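Local coordinates for protein cellulase (Clostridium cellulovorans, PDB 6UI3) that hydrolyses cellulose and other plant polysaccharides as a broad-specificity endoglucanase, this chain being the catalytic GH5 domain of a longer protein, at residues Leu280-Ser292 against Tyr328-Asn340. Numbering follows the deposited sequence. Where two conformers were deposited one is given.
Sequences LQDRINFTKFYVS and YPELVQAMKDGFN
L331 places CG anti to its carbonyl carbon (chi1 -66°), and R283 does the same before bending at chi2 and chi3, which brings a leucine methyl against a guanidinium. The two residues belong to neighbouring helices on the outside of the (beta/alpha)8 TIM barrel: helix 280-296, which precedes the last strand, 301-305, and helix 329-339, which follows it and ends the chain. Over 280-292 and 329-339 the two run in the same general direction, with a crossing angle of -31° and axes 7.3 Å apart at closest approach. L331 CD1 sits over the centre of the guanidinium face, 3.6 Å from R283 CZ; such a flat cation can accept an apolar group on its face while its N-H bonds point outward, and NH1 donates to the carbonyl of I274. NH2 also lies over the rim of the Y328 ring, whose plane is turned 73° from the guanidinium; because CZ stays 5.2 Å from the ring centroid, any cation-pi attraction is at most weak. The other leucine methyl, CD2, lies against the backbone of R283 and I284, while I284 CD1 rests 3.4 Å from E330 CB, so the glutamate contributes its aliphatic part here. Small residues then bring the backbones together. A334 offers just a methyl to I284 O and to T287, whose CG2 packs on M335 CG. T287 OG1 donates to R283 O (2.8 Å), reaching that carbonyl from the face opposite the one used by the T287 N-H, which satisfies a buried hydroxyl within the helix. Buried, beta-branched V291 sets methyl CG1 against M335 O and F339 N, whereas K288, at an exposed edge, packs methylenes CD and CE on D337 and G338. Glycine suits that last position because a beta carbon would collide with K288 O and S292 N; without one, S292 CA comes within 3.3 Å of G338 O in a CA-H...O contact.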
loop_
_atom_site.group_PDB
_atom_site.type_symbol
_atom_site.label_atom_id
_atom_site.label_comp_id
_atom_site.label_asym_id
_atom_site.label_seq_id
_atom_site.Cartn_x
_atom_site.Cartn_y
_atom_site.Cartn_z
ATOM N N LEU A 280 -1.223 24.523 5.011
ATOM C CA LEU A 280 -0.089 23.790 5.562
ATOM C C LEU A 280 -0.271 23.453 7.037
ATOM O O LEU A 280 -0.002 22.326 7.451
ATOM C CB LEU A 280 1.209 24.573 5.355
ATOM C CG LEU A 280 2.456 23.879 5.919
ATOM C CD1 LEU A 280 2.754 22.579 5.218
ATOM C CD2 LEU A 280 3.654 24.828 5.839
ATOM N N GLN A 281 -0.676 24.417 7.865
ATOM C CA GLN A 281 -0.760 24.126 9.296
ATOM C C GLN A 281 -1.808 23.061 9.586
ATOM O O GLN A 281 -1.608 22.206 10.454
ATOM C CB GLN A 281 -1.023 25.402 10.098
ATOM C CG GLN A 281 0.113 26.424 10.003
ATOM C CD GLN A 281 1.464 25.860 10.403
ATOM O OE1 GLN A 281 1.591 25.219 11.439
ATOM N NE2 GLN A 281 2.483 26.105 9.577
ATOM N N ASP A 282 -2.936 23.097 8.878
ATOM C CA ASP A 282 -3.921 22.031 9.020
ATOM C C ASP A 282 -3.356 20.683 8.605
ATOM O O ASP A 282 -3.666 19.660 9.228
ATOM C CB ASP A 282 -5.160 22.367 8.201
ATOM C CG ASP A 282 -5.905 23.549 8.759
ATOM O OD1 ASP A 282 -6.493 23.396 9.853
ATOM O OD2 ASP A 282 -5.871 24.625 8.109
ATOM N N ARG A 283 -2.549 20.653 7.541
ATOM C CA ARG A 283 -1.965 19.391 7.100
ATOM C C ARG A 283 -0.959 18.863 8.120
ATOM O O ARG A 283 -0.865 17.646 8.335
ATOM C CB ARG A 283 -1.323 19.562 5.719
ATOM C CG ARG A 283 -2.324 19.940 4.633
ATOM C CD ARG A 283 -1.938 19.364 3.278
ATOM N NE ARG A 283 -0.741 19.967 2.711
ATOM C CZ ARG A 283 -0.006 19.416 1.753
ATOM N NH1 ARG A 283 -0.314 18.223 1.268
ATOM N NH2 ARG A 283 1.053 20.059 1.289
ATOM N N ILE A 284 -0.196 19.757 8.756
ATOM C CA ILE A 284 0.738 19.354 9.812
ATOM C C ILE A 284 -0.025 18.739 10.974
ATOM O O ILE A 284 0.299 17.643 11.453
ATOM C CB ILE A 284 1.576 20.562 10.282
ATOM C CG1 ILE A 284 2.516 21.033 9.166
ATOM C CG2 ILE A 284 2.371 20.211 11.535
ATOM C CD1 ILE A 284 3.145 22.400 9.433
ATOM N N ASN A 285 -1.063 19.440 11.435
ATOM C CA ASN A 285 -1.834 18.963 12.577
ATOM C C ASN A 285 -2.522 17.647 12.265
ATOM O O ASN A 285 -2.523 16.721 13.083
ATOM C CB ASN A 285 -2.892 19.993 12.981
ATOM C CG ASN A 285 -2.305 21.303 13.451
ATOM O OD1 ASN A 285 -1.128 21.389 13.816
ATOM N ND2 ASN A 285 -3.140 22.331 13.467
ATOM N N PHE A 286 -3.095 17.539 11.068
ATOM C CA PHE A 286 -3.694 16.287 10.626
ATOM C C PHE A 286 -2.695 15.145 10.663
ATOM O O PHE A 286 -2.987 14.057 11.178
ATOM C CB PHE A 286 -4.227 16.474 9.202
ATOM C CG PHE A 286 -4.715 15.201 8.534
ATOM C CD1 PHE A 286 -3.844 14.338 7.889
ATOM C CD2 PHE A 286 -6.065 14.888 8.504
ATOM C CE1 PHE A 286 -4.327 13.180 7.257
ATOM C CE2 PHE A 286 -6.529 13.731 7.862
ATOM C CZ PHE A 286 -5.667 12.897 7.257
ATOM N N THR A 287 -1.519 15.365 10.084
ATOM C CA THR A 287 -0.545 14.292 9.908
ATOM C C THR A 287 0.003 13.840 11.247
ATOM O O THR A 287 0.119 12.633 11.507
ATOM C CB THR A 287 0.555 14.752 8.951
ATOM O OG1 THR A 287 -0.015 15.065 7.676
ATOM C CG2 THR A 287 1.610 13.692 8.764
ATOM N N LYS A 288 0.300 14.788 12.128
ATOM C CA LYS A 288 0.748 14.448 13.474
ATOM C C LYS A 288 -0.314 13.629 14.204
ATOM O O LYS A 288 -0.029 12.574 14.778
ATOM C CB LYS A 288 1.053 15.742 14.234
ATOM C CG LYS A 288 1.311 15.575 15.720
ATOM C CD LYS A 288 2.606 14.851 15.981
ATOM C CE LYS A 288 2.785 14.544 17.469
ATOM N NZ LYS A 288 2.811 15.752 18.333
ATOM N N PHE A 289 -1.559 14.115 14.187
ATOM C CA PHE A 289 -2.637 13.413 14.873
ATOM C C PHE A 289 -2.833 12.017 14.301
ATOM O O PHE A 289 -2.991 11.039 15.039
ATOM C CB PHE A 289 -3.947 14.202 14.759
ATOM C CG PHE A 289 -5.070 13.575 15.507
ATOM C CD1 PHE A 289 -5.284 13.882 16.830
ATOM C CD2 PHE A 289 -5.875 12.626 14.918
ATOM C CE1 PHE A 289 -6.301 13.270 17.550
ATOM C CE2 PHE A 289 -6.903 12.031 15.621
ATOM C CZ PHE A 289 -7.108 12.340 16.926
ATOM N N TYR A 290 -2.873 11.924 12.974
ATOM C CA TYR A 290 -3.134 10.660 12.294
ATOM C C TYR A 290 -2.072 9.631 12.641
ATOM O O TYR A 290 -2.385 8.512 13.065
ATOM C CB TYR A 290 -3.168 10.923 10.783
ATOM C CG TYR A 290 -3.703 9.800 9.938
ATOM C CD1 TYR A 290 -2.981 8.620 9.763
ATOM C CD2 TYR A 290 -4.920 9.920 9.300
ATOM C CE1 TYR A 290 -3.473 7.585 8.988
ATOM C CE2 TYR A 290 -5.419 8.882 8.520
ATOM C CZ TYR A 290 -4.679 7.721 8.361
ATOM O OH TYR A 290 -5.139 6.668 7.580
ATOM N N VAL A 291 -0.802 9.988 12.469
ATOM C CA VAL A 291 0.260 9.025 12.726
ATOM C C VAL A 291 0.322 8.683 14.209
ATOM O O VAL A 291 0.572 7.530 14.574
ATOM C CB VAL A 291 1.606 9.498 12.149
ATOM C CG1 VAL A 291 2.721 8.527 12.497
ATOM C CG2 VAL A 291 1.494 9.637 10.638
ATOM N N SER A 292 0.123 9.664 15.096
ATOM C CA SER A 292 0.114 9.353 16.522
ATOM C C SER A 292 -0.966 8.334 16.859
ATOM O O SER A 292 -0.727 7.384 17.620
ATOM C CB SER A 292 -0.094 10.623 17.336
ATOM O OG SER A 292 -0.234 10.302 18.710
ATOM N N TYR A 328 7.785 20.636 1.640
ATOM C CA TYR A 328 6.957 20.650 2.851
ATOM C C TYR A 328 7.636 19.764 3.891
ATOM O O TYR A 328 7.106 18.717 4.287
ATOM C CB TYR A 328 5.523 20.178 2.574
ATOM C CG TYR A 328 4.972 20.778 1.307
ATOM C CD1 TYR A 328 4.919 22.149 1.149
ATOM C CD2 TYR A 328 4.578 19.970 0.237
ATOM C CE1 TYR A 328 4.475 22.721 -0.034
ATOM C CE2 TYR A 328 4.131 20.529 -0.936
ATOM C CZ TYR A 328 4.079 21.898 -1.073
ATOM O OH TYR A 328 3.653 22.485 -2.253
ATOM N N PRO A 329 8.833 20.148 4.349
ATOM C CA PRO A 329 9.528 19.298 5.332
ATOM C C PRO A 329 8.738 19.144 6.615
ATOM O O PRO A 329 8.903 18.134 7.328
ATOM C CB PRO A 329 10.866 20.019 5.543
ATOM C CG PRO A 329 10.547 21.480 5.291
ATOM C CD PRO A 329 9.544 21.425 4.131
ATOM N N GLU A 330 7.846 20.099 6.906
ATOM C CA GLU A 330 7.034 20.037 8.111
ATOM C C GLU A 330 6.149 18.802 8.121
ATOM O O GLU A 330 5.778 18.312 9.191
ATOM C CB GLU A 330 6.148 21.280 8.213
ATOM C CG GLU A 330 6.885 22.614 8.208
ATOM C CD GLU A 330 7.079 23.254 6.818
ATOM O OE1 GLU A 330 7.019 22.540 5.791
ATOM O OE2 GLU A 330 7.296 24.473 6.780
ATOM N N LEU A 331 5.763 18.288 6.956
ATOM C CA LEU A 331 4.894 17.122 6.923
ATOM C C LEU A 331 5.674 15.853 7.221
ATOM O O LEU A 331 5.147 14.926 7.852
ATOM C CB LEU A 331 4.186 17.023 5.566
ATOM C CG LEU A 331 3.212 18.163 5.304
ATOM C CD1 LEU A 331 2.530 18.012 3.950
ATOM C CD2 LEU A 331 2.160 18.306 6.403
ATOM N N VAL A 332 6.917 15.770 6.751
ATOM C CA VAL A 332 7.770 14.655 7.137
ATOM C C VAL A 332 8.022 14.703 8.636
ATOM O O VAL A 332 7.957 13.683 9.339
ATOM C CB VAL A 332 9.088 14.684 6.336
ATOM C CG1 VAL A 332 9.990 13.549 6.767
ATOM C CG2 VAL A 332 8.817 14.646 4.828
ATOM N N GLN A 333 8.304 15.896 9.163
ATOM C CA GLN A 333 8.542 16.023 10.593
ATOM C C GLN A 333 7.296 15.664 11.393
ATOM O O GLN A 333 7.405 15.108 12.490
ATOM C CB GLN A 333 9.023 17.439 10.924
ATOM C CG GLN A 333 9.512 17.591 12.357
ATOM C CD GLN A 333 10.695 16.697 12.660
ATOM O OE1 GLN A 333 11.660 16.664 11.903
ATOM N NE2 GLN A 333 10.610 15.948 13.745
ATOM N N ALA A 334 6.106 15.972 10.869
ATOM C CA ALA A 334 4.868 15.615 11.559
ATOM C C ALA A 334 4.712 14.107 11.666
ATOM O O ALA A 334 4.228 13.598 12.688
ATOM C CB ALA A 334 3.662 16.228 10.839
ATOM N N MET A 335 5.095 13.370 10.615
ATOM C CA MET A 335 5.072 11.915 10.694
ATOM C C MET A 335 6.022 11.421 11.769
ATOM O O MET A 335 5.664 10.552 12.574
ATOM C CB MET A 335 5.440 11.307 9.335
ATOM C CG MET A 335 4.435 11.592 8.221
ATOM S SD MET A 335 4.759 10.802 6.622
ATOM C CE MET A 335 4.135 12.048 5.528
ATOM N N LYS A 336 7.235 11.980 11.813
ATOM C CA LYS A 336 8.190 11.588 12.840
ATOM C C LYS A 336 7.667 11.916 14.224
ATOM O O LYS A 336 7.798 11.113 15.158
ATOM C CB LYS A 336 9.525 12.301 12.629
ATOM C CG LYS A 336 10.249 11.848 11.412
ATOM C CD LYS A 336 11.487 12.689 11.242
ATOM C CE LYS A 336 12.269 12.230 10.057
ATOM N NZ LYS A 336 13.448 13.113 9.848
ATOM N N ASP A 337 7.078 13.100 14.385
ATOM C CA ASP A 337 6.597 13.499 15.696
ATOM C C ASP A 337 5.422 12.637 16.134
ATOM O O ASP A 337 5.276 12.353 17.328
ATOM C CB ASP A 337 6.189 14.974 15.687
ATOM C CG ASP A 337 7.368 15.922 15.550
ATOM O OD1 ASP A 337 8.535 15.504 15.702
ATOM O OD2 ASP A 337 7.117 17.120 15.295
ATOM N N GLY A 338 4.589 12.191 15.193
ATOM C CA GLY A 338 3.500 11.303 15.550
ATOM C C GLY A 338 3.972 9.907 15.890
ATOM O O GLY A 338 3.395 9.247 16.758
ATOM N N PHE A 339 5.025 9.441 15.208
ATOM C CA PHE A 339 5.537 8.093 15.411
ATOM C C PHE A 339 6.339 7.965 16.701
ATOM O O PHE A 339 6.224 6.964 17.405
ATOM C CB PHE A 339 6.402 7.680 14.215
ATOM C CG PHE A 339 6.930 6.292 14.327
ATOM C CD1 PHE A 339 6.109 5.203 14.083
ATOM C CD2 PHE A 339 8.232 6.052 14.732
ATOM C CE1 PHE A 339 6.567 3.931 14.198
ATOM C CE2 PHE A 339 8.708 4.752 14.863
ATOM C CZ PHE A 339 7.862 3.684 14.620
ATOM N N ASN A 340 7.163 8.955 17.020
ATOM C CA ASN A 340 8.099 8.802 18.134
ATOM C C ASN A 340 7.513 9.308 19.439
ATOM O O ASN A 340 6.339 9.650 19.506
ATOM C CB ASN A 340 9.415 9.512 17.811
ATOM C CG ASN A 340 10.129 8.890 16.623
ATOM O OD1 ASN A 340 10.594 7.752 16.693
ATOM N ND2 ASN A 340 10.206 9.627 15.522
#